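Long-range contact in kinectin 1 (Kinesin receptor) (Legionella pneumophila, PDB 4MU6), which is an effector protein of Legionella pneumophila whose N-terminal, largely helical coiled-coil domain is the part described, its molecular function still unassigned: residues E25-I36 with K275-L286. Residues are numbered along the deposited sequence; the frame is centred on the assembly and turned at random.
Sequences EELSFSGLKDLI and KHTLSSQEVDAL
The ring of Phe-29 meets Ala-285 and Leu-286 obliquely: CE1 lies 3.6 Å from Ala-285 CB, while CD1 reaches CG of Leu-286. One face carries CB of Lys-33, from the next turn of its own helix, 4.1 Å above the plane and offset toward the rim. Phe-29 CG stands anti to the backbone N (chi1 172°), which directs the ring at helix 280-286. The second flat group, His-276, has Leu-278 CD1 over one face near the rim; at its edge, nearly in plane, ND1 accepts from Leu-278 N, a bond within the 275-286 segment. Leu-278 in turn lays CD2 against the backbone N of Phe-29.

Leu-286 is the buried knob, seated in a hole formed by Phe-29, Leu-32, Lys-33 and Ile-36; its CD2 comes within 4.0 Å of Ile-36 CD1. Leu-271 of helix 227-273 also touches Leu-286, joining this packing to the long helix.

Polar links gather at the loops and the first turns of both helices. Thr-277 OG1 donates to Glu-25 O over 2.8 Å, in the carbonyl plane and on a lone pair (C=O...donor angle 141°). Two waters both donate to Leu-27 O; one accepts from Thr-277 N and the other donates to Thr-277 OG1. A third bridges Phe-29 N and Glu-282 OE2. Glu-282 also receives Ser-279 N on OE1, and its own N donates to Ser-279 OG, a capping box; Ser-28 OG, accepting from Gly-31 N, N-caps helix 29-36. The Glu-25 OE2 to Lys-275 NZ salt bridge is long, 3.9 Å, and Lys-275 is poorly ordered.

With the axes of segments 29-36 and 280-286 approaching to 10.4 Å and 7° from parallel, two capped helix starts pack side by side, one knob in one hole, in the small helical bundle at one end of the elongated coiled-coil domain.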
ATOM      1  N   GLU A  25      48.027   4.483  16.653  1.00 49.25           N
ATOM      2  CA  GLU A  25      49.335   4.998  17.015  1.00 49.55           C
ATOM      3  C   GLU A  25      50.461   4.155  16.412  1.00 50.41           C
ATOM      4  O   GLU A  25      51.636   4.355  16.714  1.00 49.71           O
ATOM      5  CB  GLU A  25      49.444   5.091  18.537  1.00 50.61           C
ATOM      6  CG  GLU A  25      48.275   5.862  19.148  1.00 53.06           C
ATOM      7  CD  GLU A  25      48.512   6.263  20.593  1.00 61.78           C
ATOM      8  OE1 GLU A  25      49.688   6.348  21.005  1.00 68.47           O
ATOM      9  OE2 GLU A  25      47.519   6.501  21.315  1.00 60.08           O
ATOM     10  N   GLU A  26      50.091   3.237  15.525  1.00 56.31           N
ATOM     11  CA  GLU A  26      51.030   2.246  15.010  1.00 59.03           C
ATOM     12  C   GLU A  26      51.217   2.343  13.496  1.00 51.37           C
ATOM     13  O   GLU A  26      51.812   1.458  12.880  1.00 50.61           O
ATOM     14  CB  GLU A  26      50.546   0.839  15.377  1.00 66.10           C
ATOM     15  CG  GLU A  26      50.107   0.694  16.827  1.00 75.10           C
ATOM     16  CD  GLU A  26      49.038  -0.378  17.032  1.00 80.31           C
ATOM     17  OE1 GLU A  26      48.454  -0.859  16.027  1.00 79.87           O
ATOM     18  OE2 GLU A  26      48.777  -0.725  18.209  1.00 73.02           O
ATOM     19  N   LEU A  27      50.703   3.410  12.895  1.00 44.13           N
ATOM     20  CA  LEU A  27      50.852   3.607  11.455  1.00 37.31           C
ATOM     21  C   LEU A  27      52.339   3.720  11.094  1.00 34.97           C
ATOM     22  O   LEU A  27      53.149   4.151  11.913  1.00 39.59           O
ATOM     23  CB  LEU A  27      50.067   4.837  11.011  1.00 35.40           C
ATOM     24  CG  LEU A  27      48.567   4.728  11.306  1.00 38.45           C
ATOM     25  CD1 LEU A  27      47.854   6.087  11.136  1.00 35.89           C
ATOM     26  CD2 LEU A  27      47.927   3.659  10.411  1.00 43.23           C
ATOM     27  N   SER A  28      52.701   3.296   9.886  1.00 29.22           N
ATOM     28  CA  SER A  28      54.112   3.199   9.509  1.00 41.53           C
ATOM     29  C   SER A  28      54.519   4.280   8.504  1.00 41.32           C
ATOM     30  O   SER A  28      53.675   4.805   7.773  1.00 36.21           O
ATOM     31  CB  SER A  28      54.394   1.827   8.898  1.00 38.61           C
ATOM     32  OG  SER A  28      53.713   1.695   7.662  1.00 40.34           O
ATOM     33  N   PHE A  29      55.812   4.593   8.452  1.00 35.24           N
ATOM     34  CA  PHE A  29      56.305   5.542   7.466  1.00 37.83           C
ATOM     35  C   PHE A  29      55.879   5.214   6.024  1.00 42.85           C
ATOM     36  O   PHE A  29      55.295   6.059   5.333  1.00 33.77           O
ATOM     37  CB  PHE A  29      57.831   5.697   7.505  1.00 41.70           C
ATOM     38  CG  PHE A  29      58.349   6.512   6.364  1.00 29.98           C
ATOM     39  CD1 PHE A  29      58.237   7.889   6.395  1.00 29.16           C
ATOM     40  CD2 PHE A  29      58.849   5.901   5.223  1.00 30.56           C
ATOM     41  CE1 PHE A  29      58.640   8.650   5.322  1.00 36.39           C
ATOM     42  CE2 PHE A  29      59.258   6.660   4.139  1.00 37.85           C
ATOM     43  CZ  PHE A  29      59.158   8.037   4.190  1.00 34.52           C
ATOM     44  N   SER A  30      56.198   4.007   5.560  1.00 38.12           N
ATOM     45  CA  SER A  30      55.942   3.657   4.156  1.00 40.53           C
ATOM     46  C   SER A  30      54.448   3.598   3.848  1.00 34.01           C
ATOM     47  O   SER A  30      54.017   3.959   2.750  1.00 30.67           O
ATOM     48  CB  SER A  30      56.663   2.363   3.742  1.00 36.54           C
ATOM     49  OG  SER A  30      56.392   1.306   4.641  1.00 52.84           O
ATOM     50  N   GLY A  31      53.656   3.166   4.825  1.00 38.53           N
ATOM     51  CA  GLY A  31      52.214   3.232   4.697  1.00 38.68           C
ATOM     52  C   GLY A  31      51.736   4.656   4.451  1.00 41.33           C
ATOM     53  O   GLY A  31      51.037   4.941   3.472  1.00 30.61           O
ATOM     54  N   LEU A  32      52.120   5.557   5.344  1.00 38.41           N
ATOM     55  CA  LEU A  32      51.643   6.927   5.267  1.00 31.73           C
ATOM     56  C   LEU A  32      52.175   7.628   4.019  1.00 32.71           C
ATOM     57  O   LEU A  32      51.434   8.360   3.354  1.00 34.86           O
ATOM     58  CB  LEU A  32      51.983   7.684   6.550  1.00 34.43           C
ATOM     59  CG  LEU A  32      51.087   7.232   7.711  1.00 31.92           C
ATOM     60  CD1 LEU A  32      51.582   7.766   9.042  1.00 28.34           C
ATOM     61  CD2 LEU A  32      49.650   7.670   7.464  1.00 27.89           C
ATOM     62  N   LYS A  33      53.433   7.357   3.681  1.00 28.62           N
ATOM     63  CA  LYS A  33      54.058   7.911   2.483  1.00 34.37           C
ATOM     64  C   LYS A  33      53.257   7.605   1.210  1.00 38.03           C
ATOM     65  O   LYS A  33      53.029   8.485   0.380  1.00 30.32           O
ATOM     66  CB  LYS A  33      55.483   7.377   2.339  1.00 38.97           C
ATOM     67  CG  LYS A  33      56.330   8.120   1.320  1.00 44.49           C
ATOM     68  CD  LYS A  33      57.369   7.198   0.718  1.00 54.14           C
ATOM     69  CE  LYS A  33      56.682   6.023   0.046  1.00 54.31           C
ATOM     70  NZ  LYS A  33      57.628   4.973  -0.409  1.00 56.53           N
ATOM     71  N   ASP A  34      52.824   6.360   1.051  1.00 34.53           N
ATOM     72  CA  ASP A  34      52.054   6.001  -0.143  1.00 34.65           C
ATOM     73  C   ASP A  34      50.678   6.662  -0.139  1.00 34.61           C
ATOM     74  O   ASP A  34      50.186   7.114  -1.179  1.00 34.14           O
ATOM     75  CB  ASP A  34      51.934   4.476  -0.294  1.00 27.84           C
ATOM     76  CG  ASP A  34      53.175   3.855  -0.922  1.00 40.45           C
ATOM     77  OD1 ASP A  34      53.846   4.545  -1.723  1.00 55.17           O
ATOM     78  OD2 ASP A  34      53.498   2.691  -0.607  1.00 39.50           O
ATOM     79  N   LEU A  35      50.064   6.743   1.033  1.00 30.26           N
ATOM     80  CA  LEU A  35      48.762   7.381   1.112  1.00 32.87           C
ATOM     81  C   LEU A  35      48.869   8.853   0.711  1.00 34.70           C
ATOM     82  O   LEU A  35      48.028   9.346  -0.034  1.00 31.61           O
ATOM     83  CB  LEU A  35      48.121   7.197   2.495  1.00 29.91           C
ATOM     84  CG  LEU A  35      47.685   5.764   2.839  1.00 27.95           C
ATOM     85  CD1 LEU A  35      47.261   5.682   4.279  1.00 22.22           C
ATOM     86  CD2 LEU A  35      46.537   5.284   1.939  1.00 23.71           C
ATOM     87  N   ILE A  36      49.910   9.547   1.173  1.00 33.81           N
ATOM     88  CA  ILE A  36      50.116  10.940   0.776  1.00 35.35           C
ATOM     89  C   ILE A  36      50.337  11.065  -0.730  1.00 32.42           C
ATOM     90  O   ILE A  36      49.708  11.876  -1.398  1.00 30.50           O
ATOM     91  CB  ILE A  36      51.317  11.554   1.486  1.00 31.99           C
ATOM     92  CG1 ILE A  36      51.085  11.536   2.990  1.00 28.95           C
ATOM     93  CG2 ILE A  36      51.528  12.979   1.002  1.00 25.44           C
ATOM     94  CD1 ILE A  36      52.334  11.799   3.799  1.00 31.90           C
ATOM     95  N   LYS A 275      51.304  11.441  19.266  1.00 59.16           N
ATOM     96  CA  LYS A 275      50.639  10.193  19.646  1.00 59.92           C
ATOM     97  C   LYS A 275      50.811   9.174  18.521  1.00 58.48           C
ATOM     98  O   LYS A 275      49.853   8.822  17.827  1.00 64.50           O
ATOM     99  CB  LYS A 275      49.154  10.413  19.950  1.00 64.07           C
ATOM    100  CG  LYS A 275      48.891  11.344  21.120  1.00 70.22           C
ATOM    101  CD  LYS A 275      47.459  11.228  21.603  1.00 76.57           C
ATOM    102  CE  LYS A 275      47.230   9.904  22.310  1.00 81.99           C
ATOM    103  NZ  LYS A 275      48.144   9.736  23.479  1.00 83.51           N
ATOM    104  N   HIS A 276      52.045   8.718  18.339  1.00 54.92           N
ATOM    105  CA  HIS A 276      52.393   7.840  17.227  1.00 49.01           C
ATOM    106  C   HIS A 276      53.753   7.219  17.522  1.00 45.32           C
ATOM    107  O   HIS A 276      54.370   7.544  18.530  1.00 44.49           O
ATOM    108  CB  HIS A 276      52.421   8.620  15.900  1.00 37.40           C
ATOM    109  CG  HIS A 276      53.435   9.727  15.872  1.00 39.49           C
ATOM    110  ND1 HIS A 276      54.793   9.491  15.856  1.00 36.08           N
ATOM    111  CD2 HIS A 276      53.287  11.074  15.865  1.00 37.40           C
ATOM    112  CE1 HIS A 276      55.439  10.645  15.848  1.00 40.59           C
ATOM    113  NE2 HIS A 276      54.547  11.623  15.850  1.00 38.82           N
ATOM    114  N   THR A 277      54.225   6.346  16.635  1.00 46.66           N
ATOM    115  CA  THR A 277      55.448   5.583  16.876  1.00 45.70           C
ATOM    116  C   THR A 277      56.523   5.894  15.832  1.00 48.21           C
ATOM    117  O   THR A 277      57.481   5.130  15.636  1.00 41.75           O
ATOM    118  CB  THR A 277      55.154   4.064  16.907  1.00 46.87           C
ATOM    119  OG1 THR A 277      54.259   3.727  15.839  1.00 44.87           O
ATOM    120  CG2 THR A 277      54.497   3.683  18.220  1.00 51.04           C
ATOM    121  N   LEU A 278      56.371   7.030  15.168  1.00 44.11           N
ATOM    122  CA  LEU A 278      57.303   7.404  14.124  1.00 41.74           C
ATOM    123  C   LEU A 278      58.515   8.107  14.729  1.00 44.89           C
ATOM    124  O   LEU A 278      58.384   8.876  15.682  1.00 45.31           O
ATOM    125  CB  LEU A 278      56.612   8.300  13.098  1.00 42.84           C
ATOM    126  CG  LEU A 278      55.410   7.695  12.364  1.00 40.81           C
ATOM    127  CD1 LEU A 278      54.538   8.794  11.792  1.00 37.59           C
ATOM    128  CD2 LEU A 278      55.856   6.744  11.258  1.00 35.56           C
ATOM    129  N   SER A 279      59.695   7.835  14.179  1.00 38.35           N
ATOM    130  CA  SER A 279      60.899   8.529  14.612  1.00 40.90           C
ATOM    131  C   SER A 279      60.898   9.971  14.104  1.00 41.70           C
ATOM    132  O   SER A 279      60.183  10.311  13.152  1.00 39.37           O
ATOM    133  CB  SER A 279      62.139   7.824  14.078  1.00 46.21           C
ATOM    134  OG  SER A 279      62.342   8.158  12.714  1.00 43.31           O
ATOM    135  N   SER A 280      61.715  10.807  14.736  1.00 32.81           N
ATOM    136  CA  SER A 280      61.847  12.204  14.349  1.00 34.40           C
ATOM    137  C   SER A 280      62.193  12.338  12.868  1.00 35.63           C
ATOM    138  O   SER A 280      61.640  13.189  12.171  1.00 37.65           O
ATOM    139  CB  SER A 280      62.903  12.884  15.221  1.00 36.08           C
ATOM    140  OG  SER A 280      63.388  14.062  14.611  1.00 53.76           O
ATOM    141  N   GLN A 281      63.091  11.486  12.383  1.00 33.65           N
ATOM    142  CA  GLN A 281      63.451  11.501  10.969  1.00 36.40           C
ATOM    143  C   GLN A 281      62.308  11.044  10.054  1.00 36.61           C
ATOM    144  O   GLN A 281      62.145  11.559   8.952  1.00 34.54           O
ATOM    145  CB  GLN A 281      64.722  10.686  10.715  1.00 30.24           C
ATOM    146  CG  GLN A 281      65.993  11.347  11.322  1.00 40.97           C
ATOM    147  CD  GLN A 281      67.291  10.719  10.819  1.00 37.17           C
ATOM    148  OE1 GLN A 281      67.338  10.177   9.709  1.00 40.07           O
ATOM    149  NE2 GLN A 281      68.351  10.787  11.635  1.00 36.18           N
ATOM    150  N   GLU A 282      61.520  10.084  10.522  1.00 32.62           N
ATOM    151  CA  GLU A 282      60.360   9.616   9.780  1.00 36.68           C
ATOM    152  C   GLU A 282      59.340  10.735   9.606  1.00 35.12           C
ATOM    153  O   GLU A 282      58.845  10.981   8.496  1.00 32.98           O
ATOM    154  CB  GLU A 282      59.741   8.404  10.488  1.00 32.04           C
ATOM    155  CG  GLU A 282      60.581   7.146  10.336  1.00 36.28           C
ATOM    156  CD  GLU A 282      59.968   5.918  10.995  1.00 37.66           C
ATOM    157  OE1 GLU A 282      59.368   6.051  12.084  1.00 37.88           O
ATOM    158  OE2 GLU A 282      60.089   4.815  10.418  1.00 45.39           O
ATOM    159  N   VAL A 283      59.039  11.413  10.711  1.00 24.48           N
ATOM    160  CA  VAL A 283      58.141  12.562  10.710  1.00 35.13           C
ATOM    161  C   VAL A 283      58.581  13.614   9.691  1.00 35.45           C
ATOM    162  O   VAL A 283      57.785  14.075   8.870  1.00 39.54           O
ATOM    163  CB  VAL A 283      58.089  13.217  12.114  1.00 33.82           C
ATOM    164  CG1 VAL A 283      57.127  14.364  12.122  1.00 35.39           C
ATOM    165  CG2 VAL A 283      57.666  12.197  13.145  1.00 42.34           C
ATOM    166  N   ASP A 284      59.856  13.980   9.738  1.00 38.26           N
ATOM    167  CA  ASP A 284      60.358  15.017   8.855  1.00 37.67           C
ATOM    168  C   ASP A 284      60.281  14.571   7.400  1.00 39.38           C
ATOM    169  O   ASP A 284      59.989  15.380   6.516  1.00 28.99           O
ATOM    170  CB  ASP A 284      61.785  15.413   9.223  1.00 33.15           C
ATOM    171  CG  ASP A 284      61.839  16.297  10.458  1.00 45.89           C
ATOM    172  OD1 ASP A 284      60.768  16.798  10.884  1.00 47.02           O
ATOM    173  OD2 ASP A 284      62.950  16.496  10.993  1.00 50.27           O
ATOM    174  N   ALA A 285      60.539  13.284   7.165  1.00 32.04           N
ATOM    175  CA  ALA A 285      60.474  12.723   5.821  1.00 36.65           C
ATOM    176  C   ALA A 285      59.038  12.740   5.282  1.00 31.90           C
ATOM    177  O   ALA A 285      58.826  12.876   4.081  1.00 31.93           O
ATOM    178  CB  ALA A 285      61.027  11.315   5.797  1.00 38.69           C
ATOM    179  N   LEU A 286      58.057  12.617   6.165  1.00 25.88           N
ATOM    180  CA  LEU A 286      56.666  12.631   5.717  1.00 34.02           C
ATOM    181  C   LEU A 286      56.240  14.067   5.401  1.00 39.69           C
ATOM    182  O   LEU A 286      55.496  14.319   4.442  1.00 32.87           O
ATOM    183  CB  LEU A 286      55.739  12.012   6.753  1.00 34.68           C
ATOM    184  CG  LEU A 286      55.751  10.492   6.920  1.00 37.07           C
ATOM    185  CD1 LEU A 286      54.970  10.148   8.167  1.00 31.26           C
ATOM    186  CD2 LEU A 286      55.167   9.772   5.688  1.00 33.72           C
TER
HETATM  187  O   HOH W   1      52.755   5.728  14.090  1.00 35.46           O
HETATM  188  O   HOH W   2      55.513   3.173  12.975  1.00 55.67           O
HETATM  189  O   HOH W   3      57.770   3.251   9.660  1.00 44.07           O